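PpBBE-like 1 D396N (Physcomitrella patens subsp. patens, PDB 6EO5) oxidises cellobiose as a berberine bridge enzyme-like flavoprotein that carries a bi-covalently bound FAD. Local coordinates at residues V52-V57 with L95-E100; M259-V264 with A361-N366. One frame throughout, in Å; residues are numbered along the deposited sequence.

Contact 1 of 2, residues V52-V57 with L95-E100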
ATOM      1  N   VAL A  52     -13.395   5.337 -18.214  1.00 70.69           N
ATOM      2  CA  VAL A  52     -12.621   5.960 -19.274  1.00 69.28           C
ATOM      3  C   VAL A  52     -11.162   5.587 -19.055  1.00 72.73           C
ATOM      4  O   VAL A  52     -10.693   5.522 -17.913  1.00 72.02           O
ATOM      5  CB  VAL A  52     -12.823   7.494 -19.322  1.00 70.31           C
ATOM      6  CG1 VAL A  52     -12.513   8.139 -17.982  1.00 72.34           C
ATOM      7  CG2 VAL A  52     -11.990   8.112 -20.434  1.00 67.94           C
ATOM      8  N   PHE A  53     -10.450   5.307 -20.152  1.00 76.12           N
ATOM      9  CA  PHE A  53      -9.086   4.787 -20.123  1.00 69.91           C
ATOM     10  C   PHE A  53      -8.169   5.786 -20.815  1.00 70.61           C
ATOM     11  O   PHE A  53      -7.804   5.593 -21.983  1.00 72.09           O
ATOM     12  CB  PHE A  53      -9.010   3.419 -20.793  1.00 68.09           C
ATOM     13  CG  PHE A  53      -9.839   2.366 -20.108  1.00 73.39           C
ATOM     14  CD1 PHE A  53     -11.208   2.296 -20.310  1.00 70.22           C
ATOM     15  CD2 PHE A  53      -9.246   1.437 -19.263  1.00 73.53           C
ATOM     16  CE1 PHE A  53     -11.968   1.321 -19.681  1.00 70.51           C
ATOM     17  CE2 PHE A  53     -10.006   0.465 -18.631  1.00 73.33           C
ATOM     18  CZ  PHE A  53     -11.367   0.407 -18.843  1.00 67.48           C
ATOM     19  N   PRO A  54      -7.785   6.868 -20.134  1.00 72.11           N
ATOM     20  CA  PRO A  54      -6.918   7.863 -20.771  1.00 72.01           C
ATOM     21  C   PRO A  54      -5.580   7.258 -21.146  1.00 74.47           C
ATOM     22  O   PRO A  54      -5.032   6.422 -20.419  1.00 75.25           O
ATOM     23  CB  PRO A  54      -6.745   8.944 -19.698  1.00 69.24           C
ATOM     24  CG  PRO A  54      -7.789   8.697 -18.710  1.00 76.55           C
ATOM     25  CD  PRO A  54      -8.123   7.241 -18.752  1.00 72.57           C
ATOM     26  N   THR A  55      -5.068   7.690 -22.301  1.00 72.29           N
ATOM     27  CA  THR A  55      -3.669   7.515 -22.665  1.00 77.19           C
ATOM     28  C   THR A  55      -2.909   8.834 -22.767  1.00 74.88           C
ATOM     29  O   THR A  55      -1.689   8.801 -22.949  1.00 73.56           O
ATOM     30  CB  THR A  55      -3.539   6.755 -23.997  1.00 71.27           C
ATOM     31  OG1 THR A  55      -4.169   7.511 -25.036  1.00 80.27           O
ATOM     32  CG2 THR A  55      -4.210   5.399 -23.913  1.00 63.59           C
ATOM     33  N   THR A  56      -3.585   9.985 -22.646  1.00 70.58           N
ATOM     34  CA  THR A  56      -2.946  11.295 -22.724  1.00 73.46           C
ATOM     35  C   THR A  56      -3.455  12.197 -21.607  1.00 77.12           C
ATOM     36  O   THR A  56      -4.563  12.020 -21.091  1.00 78.11           O
ATOM     37  CB  THR A  56      -3.209  12.004 -24.064  1.00 78.98           C
ATOM     38  OG1 THR A  56      -4.560  12.500 -24.094  1.00 79.21           O
ATOM     39  CG2 THR A  56      -2.993  11.055 -25.230  1.00 75.23           C
ATOM     40  N   VAL A  57      -2.635  13.196 -21.262  1.00 76.35           N
ATOM     41  CA  VAL A  57      -3.046  14.197 -20.277  1.00 73.09           C
ATOM     42  C   VAL A  57      -4.286  14.936 -20.758  1.00 77.48           C
ATOM     43  O   VAL A  57      -5.176  15.273 -19.966  1.00 81.30           O
ATOM     44  CB  VAL A  57      -1.893  15.175 -19.988  1.00 69.77           C
ATOM     45  CG1 VAL A  57      -2.373  16.319 -19.110  1.00 63.55           C
ATOM     46  CG2 VAL A  57      -0.731  14.455 -19.348  1.00 65.46           C
ATOM     47  N   LEU A  95     -17.567   8.166 -12.247  1.00 68.61           N
ATOM     48  CA  LEU A  95     -16.727   7.961 -13.424  1.00 62.64           C
ATOM     49  C   LEU A  95     -15.365   7.477 -12.946  1.00 65.67           C
ATOM     50  O   LEU A  95     -14.644   8.214 -12.259  1.00 66.41           O
ATOM     51  CB  LEU A  95     -16.587   9.241 -14.245  1.00 64.94           C
ATOM     52  CG  LEU A  95     -15.589   9.188 -15.411  1.00 68.74           C
ATOM     53  CD1 LEU A  95     -16.035   8.189 -16.473  1.00 68.40           C
ATOM     54  CD2 LEU A  95     -15.350  10.570 -16.014  1.00 65.90           C
ATOM     55  N   VAL A  96     -15.017   6.242 -13.298  1.00 64.01           N
ATOM     56  CA  VAL A  96     -13.720   5.668 -12.947  1.00 63.18           C
ATOM     57  C   VAL A  96     -12.735   5.999 -14.054  1.00 61.06           C
ATOM     58  O   VAL A  96     -12.915   5.584 -15.204  1.00 63.50           O
ATOM     59  CB  VAL A  96     -13.807   4.148 -12.738  1.00 65.44           C
ATOM     60  CG1 VAL A  96     -12.403   3.575 -12.524  1.00 59.75           C
ATOM     61  CG2 VAL A  96     -14.737   3.798 -11.571  1.00 58.98           C
ATOM     62  N   VAL A  97     -11.684   6.729 -13.707  1.00 66.04           N
ATOM     63  CA  VAL A  97     -10.639   7.109 -14.656  1.00 61.76           C
ATOM     64  C   VAL A  97      -9.488   6.122 -14.473  1.00 61.46           C
ATOM     65  O   VAL A  97      -8.557   6.349 -13.699  1.00 59.95           O
ATOM     66  CB  VAL A  97     -10.200   8.550 -14.450  1.00 62.95           C
ATOM     67  CG1 VAL A  97      -9.152   8.943 -15.497  1.00 61.31           C
ATOM     68  CG2 VAL A  97     -11.411   9.459 -14.482  1.00 59.34           C
ATOM     69  N   ASP A  98      -9.552   5.008 -15.197  1.00 60.57           N
ATOM     70  CA  ASP A  98      -8.527   3.973 -15.122  1.00 63.92           C
ATOM     71  C   ASP A  98      -7.268   4.442 -15.849  1.00 66.07           C
ATOM     72  O   ASP A  98      -7.296   4.683 -17.060  1.00 65.71           O
ATOM     73  CB  ASP A  98      -9.066   2.674 -15.718  1.00 65.21           C
ATOM     74  CG  ASP A  98      -8.101   1.513 -15.576  1.00 71.00           C
ATOM     75  OD1 ASP A  98      -6.903   1.659 -15.902  1.00 70.02           O
ATOM     76  OD2 ASP A  98      -8.552   0.438 -15.140  1.00 70.21           O
ATOM     77  N   MET A  99      -6.161   4.554 -15.115  1.00 65.60           N
ATOM     78  CA  MET A  99      -4.929   5.141 -15.623  1.00 67.55           C
ATOM     79  C   MET A  99      -3.985   4.110 -16.253  1.00 69.91           C
ATOM     80  O   MET A  99      -2.776   4.359 -16.344  1.00 65.69           O
ATOM     81  CB  MET A  99      -4.220   5.897 -14.500  1.00 64.68           C
ATOM     82  CG  MET A  99      -5.016   7.074 -13.992  1.00 68.61           C
ATOM     83  SD  MET A  99      -5.176   8.357 -15.250  1.00 72.70           S
ATOM     84  CE  MET A  99      -3.538   9.099 -15.176  1.00 66.87           C
ATOM     85  N   GLU A 100      -4.525   2.979 -16.713  1.00 69.22           N
ATOM     86  CA  GLU A 100      -3.715   1.871 -17.208  1.00 67.81           C
ATOM     87  C   GLU A 100      -2.801   2.271 -18.361  1.00 74.26           C
ATOM     88  O   GLU A 100      -1.763   1.633 -18.580  1.00 72.65           O
ATOM     89  CB  GLU A 100      -4.661   0.766 -17.643  1.00 74.46           C
ATOM     90  CG  GLU A 100      -4.064  -0.493 -18.164  1.00 80.75           C
ATOM     91  CD  GLU A 100      -5.161  -1.486 -18.478  1.00 94.69           C
ATOM     92  OE1 GLU A 100      -6.220  -1.052 -19.011  1.00 87.75           O
ATOM     93  OE2 GLU A 100      -4.982  -2.680 -18.151  1.00104.95           O
TER

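Contact 2 of 2, residues M259-V264 with A361-N366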
ATOM      1  N   MET A 259       0.971 -14.751  11.252  1.00 52.09           N
ATOM      2  CA  MET A 259       0.261 -15.517  12.264  1.00 53.70           C
ATOM      3  C   MET A 259      -1.172 -15.675  11.774  1.00 56.55           C
ATOM      4  O   MET A 259      -1.708 -14.753  11.163  1.00 55.78           O
ATOM      5  CB  MET A 259       0.325 -14.768  13.601  1.00 52.93           C
ATOM      6  CG  MET A 259      -0.372 -15.381  14.766  1.00 57.48           C
ATOM      7  SD  MET A 259      -0.274 -14.286  16.206  1.00 67.78           S
ATOM      8  CE  MET A 259       1.490 -14.133  16.406  1.00 55.80           C
ATOM      9  N   ASP A 260      -1.779 -16.836  12.004  1.00 55.50           N
ATOM     10  CA  ASP A 260      -3.166 -17.018  11.591  1.00 52.50           C
ATOM     11  C   ASP A 260      -3.823 -18.056  12.496  1.00 55.06           C
ATOM     12  O   ASP A 260      -3.127 -18.784  13.217  1.00 53.39           O
ATOM     13  CB  ASP A 260      -3.266 -17.380  10.094  1.00 52.45           C
ATOM     14  CG  ASP A 260      -2.857 -18.808   9.771  1.00 55.52           C
ATOM     15  OD1 ASP A 260      -3.117 -19.739  10.567  1.00 57.78           O
ATOM     16  OD2 ASP A 260      -2.293 -19.001   8.673  1.00 55.35           O
ATOM     17  N   PRO A 261      -5.166 -18.121  12.517  1.00 56.48           N
ATOM     18  CA  PRO A 261      -5.859 -18.939  13.536  1.00 55.96           C
ATOM     19  C   PRO A 261      -5.705 -20.441  13.360  1.00 55.91           C
ATOM     20  O   PRO A 261      -6.056 -21.185  14.282  1.00 57.47           O
ATOM     21  CB  PRO A 261      -7.330 -18.523  13.392  1.00 56.05           C
ATOM     22  CG  PRO A 261      -7.285 -17.207  12.669  1.00 60.14           C
ATOM     23  CD  PRO A 261      -6.119 -17.300  11.749  1.00 51.42           C
ATOM     24  N   SER A 262      -5.196 -20.913  12.225  1.00 55.73           N
ATOM     25  CA  SER A 262      -4.889 -22.330  12.077  1.00 55.81           C
ATOM     26  C   SER A 262      -3.625 -22.742  12.819  1.00 58.13           C
ATOM     27  O   SER A 262      -3.332 -23.937  12.887  1.00 61.07           O
ATOM     28  CB  SER A 262      -4.745 -22.692  10.599  1.00 49.62           C
ATOM     29  OG  SER A 262      -3.477 -22.306  10.094  1.00 57.68           O
ATOM     30  N   GLY A 263      -2.868 -21.795  13.356  1.00 59.21           N
ATOM     31  CA  GLY A 263      -1.660 -22.086  14.100  1.00 59.67           C
ATOM     32  C   GLY A 263      -0.368 -21.768  13.372  1.00 57.85           C
ATOM     33  O   GLY A 263       0.699 -21.838  13.996  1.00 61.05           O
ATOM     34  N   VAL A 264      -0.416 -21.436  12.081  1.00 55.94           N
ATOM     35  CA  VAL A 264       0.796 -21.072  11.357  1.00 56.05           C
ATOM     36  C   VAL A 264       1.337 -19.753  11.893  1.00 55.64           C
ATOM     37  O   VAL A 264       0.573 -18.839  12.236  1.00 57.86           O
ATOM     38  CB  VAL A 264       0.505 -20.985   9.850  1.00 53.27           C
ATOM     39  CG1 VAL A 264       1.746 -20.549   9.082  1.00 52.40           C
ATOM     40  CG2 VAL A 264      -0.006 -22.317   9.339  1.00 51.13           C
ATOM     41  N   ALA A 361      -8.780 -16.032   8.550  1.00 55.84           N
ATOM     42  CA  ALA A 361      -8.198 -14.704   8.705  1.00 52.84           C
ATOM     43  C   ALA A 361      -6.674 -14.821   8.724  1.00 57.11           C
ATOM     44  O   ALA A 361      -6.118 -15.917   8.852  1.00 56.23           O
ATOM     45  CB  ALA A 361      -8.689 -14.029   9.985  1.00 50.09           C
ATOM     46  N   TYR A 362      -5.987 -13.681   8.604  1.00 55.21           N
ATOM     47  CA  TYR A 362      -4.541 -13.669   8.794  1.00 51.81           C
ATOM     48  C   TYR A 362      -4.086 -12.308   9.316  1.00 51.29           C
ATOM     49  O   TYR A 362      -4.832 -11.326   9.294  1.00 50.38           O
ATOM     50  CB  TYR A 362      -3.803 -14.058   7.511  1.00 51.70           C
ATOM     51  CG  TYR A 362      -4.039 -13.160   6.326  1.00 51.80           C
ATOM     52  CD1 TYR A 362      -3.221 -12.072   6.087  1.00 52.74           C
ATOM     53  CD2 TYR A 362      -5.053 -13.424   5.423  1.00 47.96           C
ATOM     54  CE1 TYR A 362      -3.431 -11.255   4.990  1.00 58.03           C
ATOM     55  CE2 TYR A 362      -5.270 -12.617   4.326  1.00 46.58           C
ATOM     56  CZ  TYR A 362      -4.462 -11.529   4.111  1.00 54.23           C
ATOM     57  OH  TYR A 362      -4.657 -10.712   3.007  1.00 55.40           O
ATOM     58  N   PHE A 363      -2.842 -12.276   9.811  1.00 52.56           N
ATOM     59  CA  PHE A 363      -2.299 -11.142  10.564  1.00 51.08           C
ATOM     60  C   PHE A 363      -0.808 -10.993  10.272  1.00 55.26           C
ATOM     61  O   PHE A 363      -0.038 -11.940  10.478  1.00 56.12           O
ATOM     62  CB  PHE A 363      -2.550 -11.336  12.061  1.00 50.18           C
ATOM     63  CG  PHE A 363      -3.999 -11.563  12.388  1.00 55.13           C
ATOM     64  CD1 PHE A 363      -4.554 -12.840  12.310  1.00 51.98           C
ATOM     65  CD2 PHE A 363      -4.827 -10.497  12.730  1.00 51.02           C
ATOM     66  CE1 PHE A 363      -5.908 -13.050  12.574  1.00 51.71           C
ATOM     67  CE2 PHE A 363      -6.176 -10.712  13.008  1.00 49.17           C
ATOM     68  CZ  PHE A 363      -6.710 -11.987  12.931  1.00 46.99           C
ATOM     69  N   ILE A 364      -0.400  -9.808   9.803  1.00 53.17           N
ATOM     70  CA  ILE A 364       0.951  -9.558   9.307  1.00 49.31           C
ATOM     71  C   ILE A 364       1.490  -8.302   9.985  1.00 54.07           C
ATOM     72  O   ILE A 364       0.796  -7.283  10.051  1.00 53.00           O
ATOM     73  CB  ILE A 364       0.962  -9.397   7.772  1.00 50.90           C
ATOM     74  CG1 ILE A 364       0.402 -10.644   7.095  1.00 51.73           C
ATOM     75  CG2 ILE A 364       2.365  -9.056   7.224  1.00 43.71           C
ATOM     76  CD1 ILE A 364       0.338 -10.510   5.600  1.00 45.76           C
ATOM     77  N   TYR A 365       2.743  -8.362  10.454  1.00 56.86           N
ATOM     78  CA  TYR A 365       3.345  -7.309  11.275  1.00 50.76           C
ATOM     79  C   TYR A 365       4.587  -6.792  10.562  1.00 53.30           C
ATOM     80  O   TYR A 365       5.627  -7.458  10.575  1.00 58.16           O
ATOM     81  CB  TYR A 365       3.702  -7.840  12.664  1.00 48.12           C
ATOM     82  CG  TYR A 365       2.565  -8.536  13.396  1.00 53.81           C
ATOM     83  CD1 TYR A 365       2.139  -9.806  13.020  1.00 54.32           C
ATOM     84  CD2 TYR A 365       1.935  -7.936  14.482  1.00 54.26           C
ATOM     85  CE1 TYR A 365       1.104 -10.449  13.696  1.00 53.04           C
ATOM     86  CE2 TYR A 365       0.903  -8.577  15.166  1.00 53.01           C
ATOM     87  CZ  TYR A 365       0.492  -9.832  14.766  1.00 53.23           C
ATOM     88  OH  TYR A 365      -0.526 -10.483  15.438  1.00 53.82           O
ATOM     89  N   ASN A 366       4.492  -5.616   9.941  1.00 54.73           N
ATOM     90  CA  ASN A 366       5.628  -5.019   9.238  1.00 52.15           C
ATOM     91  C   ASN A 366       6.504  -4.266  10.225  1.00 54.68           C
ATOM     92  O   ASN A 366       6.014  -3.388  10.939  1.00 54.97           O
ATOM     93  CB  ASN A 366       5.160  -4.066   8.147  1.00 52.09           C
ATOM     94  CG  ASN A 366       4.463  -4.771   7.026  1.00 51.96           C
ATOM     95  OD1 ASN A 366       4.601  -5.979   6.865  1.00 53.23           O
ATOM     96  ND2 ASN A 366       3.708  -4.017   6.230  1.00 53.03           N
TER

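Contact 1 of 2, residues V52-V57 with L95-E100
This contact belongs to the small mixed sheet of the FAD-binding domain, where strands 50-53 and 95-98 run parallel. V52 pairs with V97. V52 N gives a nearly straight hydrogen bond to V96 O at 3.1 Å, and D98 N returns one to V52 O at 3.0 Å. On the V52 and V97 face, V52 CG1 lies between its own N and carbonyl carbon (chi1 55°). From there it meets L95 CD1 at 3.8 Å and also touches V97 CG2. Helix 57-70 covers this side through A63. Next in the chain is P54; its CG packs on V97 CG1, the two side chains crossing at about a right angle.

On the opposite face of the sheet, D98 meets F53. D98 CG stands anti to the backbone N (chi1 -175°) and comes within 3.7 Å of F53 CE2. Ring and carboxylate planes are 30° apart. R77 holds D98 OD2 in a salt bridge, while R24 makes a cation-pi contact with F53. An alanine at D98 would probably leave R77 without its salt-bridge mate and uncover part of the F53 ring. M99 follows, its side chain about 4 Å from the FAD. D98 also forms an Asx turn: E100 N donates to D98 OD1 at 2.8 Å.

Contact 2 of 2, residues M259-V264 with A361-N366
M259 and F363 form an antiparallel, hydrogen-bonded pair where strand 253-259 ends beside strand 361-367. Both bonds are weak: M259 N to F363 O is 3.1 Å, and F363 N to M259 O is 3.0 Å. The M259 side chain can be followed outward. Its CB lies at the edge of the Y365 ring, 4.4 Å from CE1. CG continues anti to the backbone N (chi1 179°). SD then comes to 3.9 Å from Y365 OH.

F363 turns its ring edge to the other segment. M259 O lies in the ring plane, 3.6 Å from F363 CD1. P261 CD meets the same edge at CE1 and sits 3.2 Å from A361 O. P261 is held in a type I turn from D260 to G263. D260 OD1 accepts from S262 OG inside the turn, which leads back into strand 264-271.

In the seven-stranded antiparallel sheet, strand 361-367 lies between 253-259 and 391-398. Helix 345-355 packs on M259, P261 and F363 through M355. Helix 405-420 brings Y411 to P261 and A361, and Y415 to F363 and Y365.

How the contacts relate
Contact 1 closes before contact 2 opens along the chain. Their centres are 37 Å apart, on opposite sides of the chain's centre, and their nearest atoms are about 22 Å apart. They share no sheet. Contact 1 joins neighbouring parallel strands of the four-stranded mixed sheet in the FAD-binding domain. Contact 2 joins neighbouring antiparallel strands of the seven-stranded sheet, which, as in related enzymes of this family, probably belongs to the substrate-binding domain. The FAD comes closer to contact 1, at M99, than to contact 2, where the Y362 side chain is about 7 Å away. The two contacts thus belong to separate parts of the fold, each with a residue in the neighbourhood of the cofactor.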